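Local coordinates for ATP-dependent Clp protease adapter protein CLPS1, chloroplastic (Arabidopsis thaliana, PDB 7D34), which acts as a small adapter that modulates the chloroplast ClpC chaperone and is probably involved in choosing substrates for the plastid Clp protease, at residues R6-N11 with S74-G79; M25-G30 with M64-N69. All blocks are in the same frame, centred on the assembly; numbering follows the deposited sequence.

The two contacts belong to the compact alpha/beta fold of a ClpS adapter, here without the N-terminal part of the full-length protein. Interaction 1 pairs the central strand 5-10 of the antiparallel sheet with the outer strand 72-77. Interaction 2 joins the C-terminal ends of helices 17-27 and 56-68. Along the chain it is nested inside the loop that interaction 1 closes. Their centres are about 14 Å apart, on opposite sides of the chain's centre. Helix 17-27 follows strand 5-10, and helix 56-68 leads into strand 72-77. The contacts meet where Leu66 packs on Val7. Interaction 1 also reaches the pocket that holds the bound phenylalanine, consistent with N-degron recognition.

Interaction 1. Residues R6-N11 with S74-G79; sequences RVILHN and SVEPDG. With PHE (phenylalanine), chain D.
Glu76 holds CG in the crowded position between its backbone N and carbonyl carbon (chi1 60°), and Arg6 bends at chi2 and chi3. These torsions bring carboxylate and guanidinium together on the sheet face that also carries Ile8 and Ser74. Glu76 OE2 lies over one face of the guanidinium, 2.9 Å from Arg6 NH1, in a salt bridge. Arg6 NH2 donates to the anti lone pair of Asp78 OD1 at the guanidinium edge, at 3.1 Å, in a second salt bridge. The backbones pair as antiparallel strands. Arg6 N points almost straight at Glu76 O, at 2.6 Å, and Ile8 N bonds Ser74 O at 2.8 Å. On the same face, Ser74 OG and His10 NE2 share a hydrogen bond of 2.7 Å at the ring edge. Ile8 CG2 packs against one face of that ring. On the other side of the sheet, Val7 and Val75 both pack on Ala59 of helix 56-68. The strand ends at His10. Next, Asn11 OD1 accepts a hydrogen bond from the bound phenylalanine N, at 2.7 Å. Arg6 and Glu76 also form salt bridges with Glu76 and Arg6 of the second subunit, which probably offset like charges close by there.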
loop_
_atom_site.group_PDB
_atom_site.type_symbol
_atom_site.label_atom_id
_atom_site.label_comp_id
_atom_site.label_asym_id
_atom_site.label_seq_id
_atom_site.Cartn_x
_atom_site.Cartn_y
_atom_site.Cartn_z
ATOM N N ARG A 6 -8.402 1.488 -7.080
ATOM C CA ARG A 6 -7.112 0.977 -6.639
ATOM C C ARG A 6 -6.846 -0.383 -7.274
ATOM O O ARG A 6 -7.732 -1.245 -7.297
ATOM C CB ARG A 6 -7.088 0.861 -5.115
ATOM C CG ARG A 6 -6.511 2.039 -4.366
ATOM C CD ARG A 6 -7.424 2.527 -3.243
ATOM N NE ARG A 6 -7.349 1.725 -2.016
ATOM C CZ ARG A 6 -7.814 2.130 -0.837
ATOM N NH1 ARG A 6 -7.720 1.357 0.222
ATOM N NH2 ARG A 6 -8.338 3.335 -0.708
ATOM N N VAL A 7 -5.649 -0.542 -7.845
ATOM C CA VAL A 7 -5.119 -1.845 -8.237
ATOM C C VAL A 7 -4.209 -2.313 -7.107
ATOM O O VAL A 7 -3.215 -1.650 -6.775
ATOM C CB VAL A 7 -4.369 -1.784 -9.581
ATOM C CG1 VAL A 7 -3.937 -3.184 -10.030
ATOM C CG2 VAL A 7 -5.226 -1.137 -10.681
ATOM N N ILE A 8 -4.558 -3.446 -6.519
ATOM C CA ILE A 8 -3.869 -4.003 -5.364
ATOM C C ILE A 8 -3.039 -5.211 -5.771
ATOM O O ILE A 8 -3.477 -6.062 -6.551
ATOM C CB ILE A 8 -4.879 -4.381 -4.262
ATOM C CG1 ILE A 8 -5.743 -3.179 -3.862
ATOM C CG2 ILE A 8 -4.142 -4.918 -3.064
ATOM C CD1 ILE A 8 -5.023 -2.086 -3.126
ATOM N N LEU A 9 -1.829 -5.282 -5.210
ATOM C CA LEU A 9 -0.923 -6.418 -5.332
ATOM C C LEU A 9 -0.885 -7.112 -3.975
ATOM O O LEU A 9 -0.596 -6.476 -2.955
ATOM C CB LEU A 9 0.474 -5.963 -5.766
ATOM C CG LEU A 9 1.521 -7.083 -5.741
ATOM C CD1 LEU A 9 1.187 -8.206 -6.726
ATOM C CD2 LEU A 9 2.914 -6.545 -5.975
ATOM N N HIS A 10 -1.236 -8.394 -3.955
ATOM C CA HIS A 10 -1.180 -9.199 -2.745
ATOM C C HIS A 10 0.065 -10.082 -2.724
ATOM O O HIS A 10 0.521 -10.578 -3.759
ATOM C CB HIS A 10 -2.431 -10.071 -2.645
ATOM C CG HIS A 10 -3.718 -9.307 -2.562
ATOM N ND1 HIS A 10 -4.366 -9.078 -1.367
ATOM C CD2 HIS A 10 -4.484 -8.735 -3.522
ATOM C CE1 HIS A 10 -5.477 -8.402 -1.595
ATOM N NE2 HIS A 10 -5.568 -8.172 -2.894
ATOM N N ASN A 11 0.618 -10.271 -1.526
ATOM C CA ASN A 11 1.712 -11.214 -1.356
ATOM C C ASN A 11 1.259 -12.639 -1.678
ATOM O O ASN A 11 0.107 -13.019 -1.438
ATOM C CB ASN A 11 2.271 -11.122 0.058
ATOM C CG ASN A 11 3.611 -11.801 0.184
ATOM O OD1 ASN A 11 4.533 -11.537 -0.578
ATOM N ND2 ASN A 11 3.735 -12.664 1.167
ATOM N N SER A 74 -6.227 -7.535 -6.863
ATOM C CA SER A 74 -7.627 -7.158 -6.710
ATOM C C SER A 74 -7.806 -5.711 -7.160
ATOM O O SER A 74 -6.842 -4.947 -7.246
ATOM C CB SER A 74 -8.094 -7.354 -5.255
ATOM O OG SER A 74 -7.210 -6.693 -4.369
ATOM N N VAL A 75 -9.053 -5.347 -7.448
ATOM C CA VAL A 75 -9.420 -3.963 -7.717
ATOM C C VAL A 75 -10.412 -3.507 -6.655
ATOM O O VAL A 75 -11.303 -4.272 -6.271
ATOM C CB VAL A 75 -10.027 -3.800 -9.123
ATOM C CG1 VAL A 75 -10.458 -2.355 -9.300
ATOM C CG2 VAL A 75 -9.049 -4.272 -10.225
ATOM N N GLU A 76 -10.300 -2.250 -6.225
ATOM C CA GLU A 76 -11.260 -1.705 -5.276
ATOM C C GLU A 76 -11.398 -0.204 -5.472
ATOM O O GLU A 76 -10.496 0.441 -6.019
ATOM C CB GLU A 76 -10.834 -1.987 -3.836
ATOM C CG GLU A 76 -9.472 -1.374 -3.483
ATOM C CD GLU A 76 -9.065 -1.719 -2.057
ATOM O OE1 GLU A 76 -8.917 -2.932 -1.777
ATOM O OE2 GLU A 76 -8.931 -0.804 -1.197
ATOM N N PRO A 77 -12.516 0.383 -5.026
ATOM C CA PRO A 77 -12.683 1.838 -5.124
ATOM C C PRO A 77 -11.742 2.558 -4.176
ATOM O O PRO A 77 -11.424 2.067 -3.092
ATOM C CB PRO A 77 -14.151 2.064 -4.736
ATOM C CG PRO A 77 -14.783 0.681 -4.670
ATOM C CD PRO A 77 -13.679 -0.268 -4.394
ATOM N N ASP A 78 -11.278 3.731 -4.603
ATOM C CA ASP A 78 -10.349 4.532 -3.804
ATOM C C ASP A 78 -11.133 5.396 -2.813
ATOM O O ASP A 78 -11.329 6.602 -2.987
ATOM C CB ASP A 78 -9.447 5.377 -4.693
ATOM C CG ASP A 78 -8.325 6.039 -3.914
ATOM O OD1 ASP A 78 -7.986 5.553 -2.812
ATOM O OD2 ASP A 78 -7.782 7.049 -4.392
ATOM N N GLY A 79 -11.589 4.751 -1.748
ATOM C CA GLY A 79 -12.306 5.450 -0.698
ATOM C C GLY A 79 -12.551 4.557 0.500
ATOM O O GLY A 79 -12.326 3.347 0.432
HETATM N N PHE D . 6.673 -13.139 -0.906
HETATM C CA PHE D . 7.437 -13.514 -2.132
HETATM C C PHE D . 8.722 -14.264 -1.767
HETATM O O PHE D . 9.280 -14.065 -0.680
HETATM C CB PHE D . 7.759 -12.259 -2.956
HETATM C CG PHE D . 6.552 -11.394 -3.260
HETATM C CD1 PHE D . 5.455 -11.916 -3.934
HETATM C CD2 PHE D . 6.519 -10.059 -2.879
HETATM C CE1 PHE D . 4.341 -11.119 -4.217
HETATM C CE2 PHE D . 5.415 -9.259 -3.162
HETATM C CZ PHE D . 4.325 -9.792 -3.835
#

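Interaction 2. Residues M25-G30 with M64-N69; sequences MKVIPG and MQLRGN
In this helix-helix contact of the ClpS fold, the C-terminal end of helix 17-27 meets that of helix 56-68. The tight part is apolar and centres on Val27. Its CG2 takes the crowded position between the backbone N and carbonyl carbon. From there it crosses obliquely over Leu66 and comes within 3.4 Å of Leu66 CD2, closer than usual for two carbons. Leu66 is buried and also packs on Val23 and Leu24 of helix 17-27. Val27 CG1 lies beside Gln65, 3.8 Å from Gln65 CB. Gln65 runs alongside Val27 in the opposite sense, and its OE1 bonds His62 ND1.

The outer side is looser and polar. Here Lys26, an exposed residue, reaches across with CG anti to the backbone N (chi1 -177°) and a bend at chi3. Its NZ donates to Asn69 OD1 at 2.7 Å. The ammonium approaches from above the plane of the amide carbonyl, 30° out of it. At the other branch of the amide, Asn69 ND2 meets Val27 CG1 tip to tip. Asn69 ND2 also bonds back to Gln65 O, which holds the amide against its own helix end. An alanine in place of Asn69 would lack the side-chain hydrogen bonds to Lys26 NZ and Gln65 O, and would probably leave the two helix ends less firmly joined on their polar side. Asn69 is the first residue to leave helical torsions, and its backbone O bonds Tyr19 OH. Gln65 O takes two donors from Asn69: ND2 at 2.8 Å and the backbone N at 3.1 Å.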
loop_
_atom_site.group_PDB
_atom_site.type_symbol
_atom_site.label_atom_id
_atom_site.label_comp_id
_atom_site.label_asym_id
_atom_site.label_seq_id
_atom_site.Cartn_x
_atom_site.Cartn_y
_atom_site.Cartn_z
ATOM N N MET A 25 6.829 -3.951 -14.006
ATOM C CA MET A 25 7.366 -3.100 -15.057
ATOM C C MET A 25 6.742 -3.404 -16.408
ATOM O O MET A 25 6.515 -2.496 -17.211
ATOM C CB MET A 25 8.878 -3.287 -15.175
ATOM C CG MET A 25 9.696 -3.072 -13.943
ATOM S SD MET A 25 10.238 -1.391 -13.866
ATOM C CE MET A 25 11.371 -1.325 -15.220
ATOM N N LYS A 26 6.442 -4.672 -16.660
ATOM C CA LYS A 26 5.899 -5.062 -17.953
ATOM C C LYS A 26 4.528 -4.451 -18.201
ATOM O O LYS A 26 4.301 -3.817 -19.238
ATOM C CB LYS A 26 5.811 -6.586 -18.057
ATOM C CG LYS A 26 5.316 -7.036 -19.440
ATOM C CD LYS A 26 5.642 -8.498 -19.803
ATOM C CE LYS A 26 4.698 -9.469 -19.104
ATOM N NZ LYS A 26 5.238 -10.876 -19.140
ATOM N N VAL A 27 3.597 -4.634 -17.260
ATOM C CA VAL A 27 2.191 -4.350 -17.535
ATOM C C VAL A 27 1.683 -2.985 -17.100
ATOM O O VAL A 27 0.671 -2.524 -17.651
ATOM C CB VAL A 27 1.284 -5.447 -16.941
ATOM C CG1 VAL A 27 1.664 -6.793 -17.563
ATOM C CG2 VAL A 27 1.368 -5.540 -15.429
ATOM N N ILE A 28 2.300 -2.356 -16.107
ATOM C CA ILE A 28 1.771 -1.127 -15.515
ATOM C C ILE A 28 2.386 0.057 -16.248
ATOM O O ILE A 28 3.616 0.220 -16.219
ATOM C CB ILE A 28 2.064 -1.046 -14.013
ATOM C CG1 ILE A 28 1.470 -2.253 -13.289
ATOM C CG2 ILE A 28 1.511 0.248 -13.416
ATOM C CD1 ILE A 28 -0.047 -2.349 -13.420
ATOM N N PRO A 29 1.584 0.898 -16.906
ATOM C CA PRO A 29 2.137 2.081 -17.571
ATOM C C PRO A 29 2.850 3.010 -16.596
ATOM O O PRO A 29 2.395 3.231 -15.470
ATOM C CB PRO A 29 0.900 2.753 -18.181
ATOM C CG PRO A 29 -0.166 1.664 -18.249
ATOM C CD PRO A 29 0.121 0.784 -17.079
ATOM N N GLY A 30 3.996 3.532 -17.045
ATOM C CA GLY A 30 4.760 4.518 -16.311
ATOM C C GLY A 30 5.602 3.971 -15.191
ATOM O O GLY A 30 6.136 4.754 -14.403
ATOM N N MET A 64 -6.006 -7.835 -14.320
ATOM C CA MET A 64 -6.032 -9.040 -15.144
ATOM C C MET A 64 -4.650 -9.334 -15.719
ATOM O O MET A 64 -4.217 -10.491 -15.765
ATOM C CB MET A 64 -7.110 -8.888 -16.218
ATOM C CG MET A 64 -8.496 -8.697 -15.598
ATOM S SD MET A 64 -9.301 -10.216 -15.077
ATOM C CE MET A 64 -8.454 -10.518 -13.552
ATOM N N GLN A 65 -3.946 -8.295 -16.166
ATOM C CA GLN A 65 -2.601 -8.475 -16.693
ATOM C C GLN A 65 -1.680 -9.044 -15.626
ATOM O O GLN A 65 -0.928 -9.986 -15.892
ATOM C CB GLN A 65 -2.091 -7.133 -17.218
ATOM C CG GLN A 65 -2.665 -6.764 -18.590
ATOM C CD GLN A 65 -2.550 -5.275 -18.868
ATOM O OE1 GLN A 65 -2.221 -4.488 -17.966
ATOM N NE2 GLN A 65 -2.807 -4.875 -20.122
ATOM N N LEU A 66 -1.793 -8.543 -14.391
ATOM C CA LEU A 66 -1.037 -9.099 -13.271
ATOM C C LEU A 66 -1.372 -10.575 -13.051
ATOM O O LEU A 66 -0.478 -11.434 -12.991
ATOM C CB LEU A 66 -1.305 -8.283 -11.998
ATOM C CG LEU A 66 -0.862 -6.812 -12.012
ATOM C CD1 LEU A 66 -1.218 -6.158 -10.690
ATOM C CD2 LEU A 66 0.615 -6.689 -12.332
ATOM N N ARG A 67 -2.664 -10.876 -12.877
ATOM C CA ARG A 67 -3.103 -12.246 -12.648
ATOM C C ARG A 67 -2.623 -13.178 -13.744
ATOM O O ARG A 67 -2.205 -14.308 -13.463
ATOM C CB ARG A 67 -4.624 -12.284 -12.564
ATOM C CG ARG A 67 -5.239 -11.448 -11.432
ATOM C CD ARG A 67 -6.700 -11.778 -11.255
ATOM N NE ARG A 67 -7.275 -11.172 -10.049
ATOM C CZ ARG A 67 -8.554 -10.816 -9.936
ATOM N NH1 ARG A 67 -9.006 -10.288 -8.808
ATOM N NH2 ARG A 67 -9.382 -10.978 -10.962
ATOM N N GLY A 68 -2.679 -12.727 -15.001
ATOM C CA GLY A 68 -2.264 -13.587 -16.093
ATOM C C GLY A 68 -0.772 -13.853 -16.074
ATOM O O GLY A 68 -0.305 -14.872 -16.592
ATOM N N ASN A 69 -0.004 -12.961 -15.465
ATOM C CA ASN A 69 1.426 -13.169 -15.299
ATOM C C ASN A 69 1.759 -13.845 -13.976
ATOM O O ASN A 69 2.931 -13.899 -13.610
ATOM C CB ASN A 69 2.160 -11.831 -15.414
ATOM C CG ASN A 69 2.350 -11.380 -16.856
ATOM O OD1 ASN A 69 3.269 -11.814 -17.536
ATOM N ND2 ASN A 69 1.421 -10.570 -17.346
#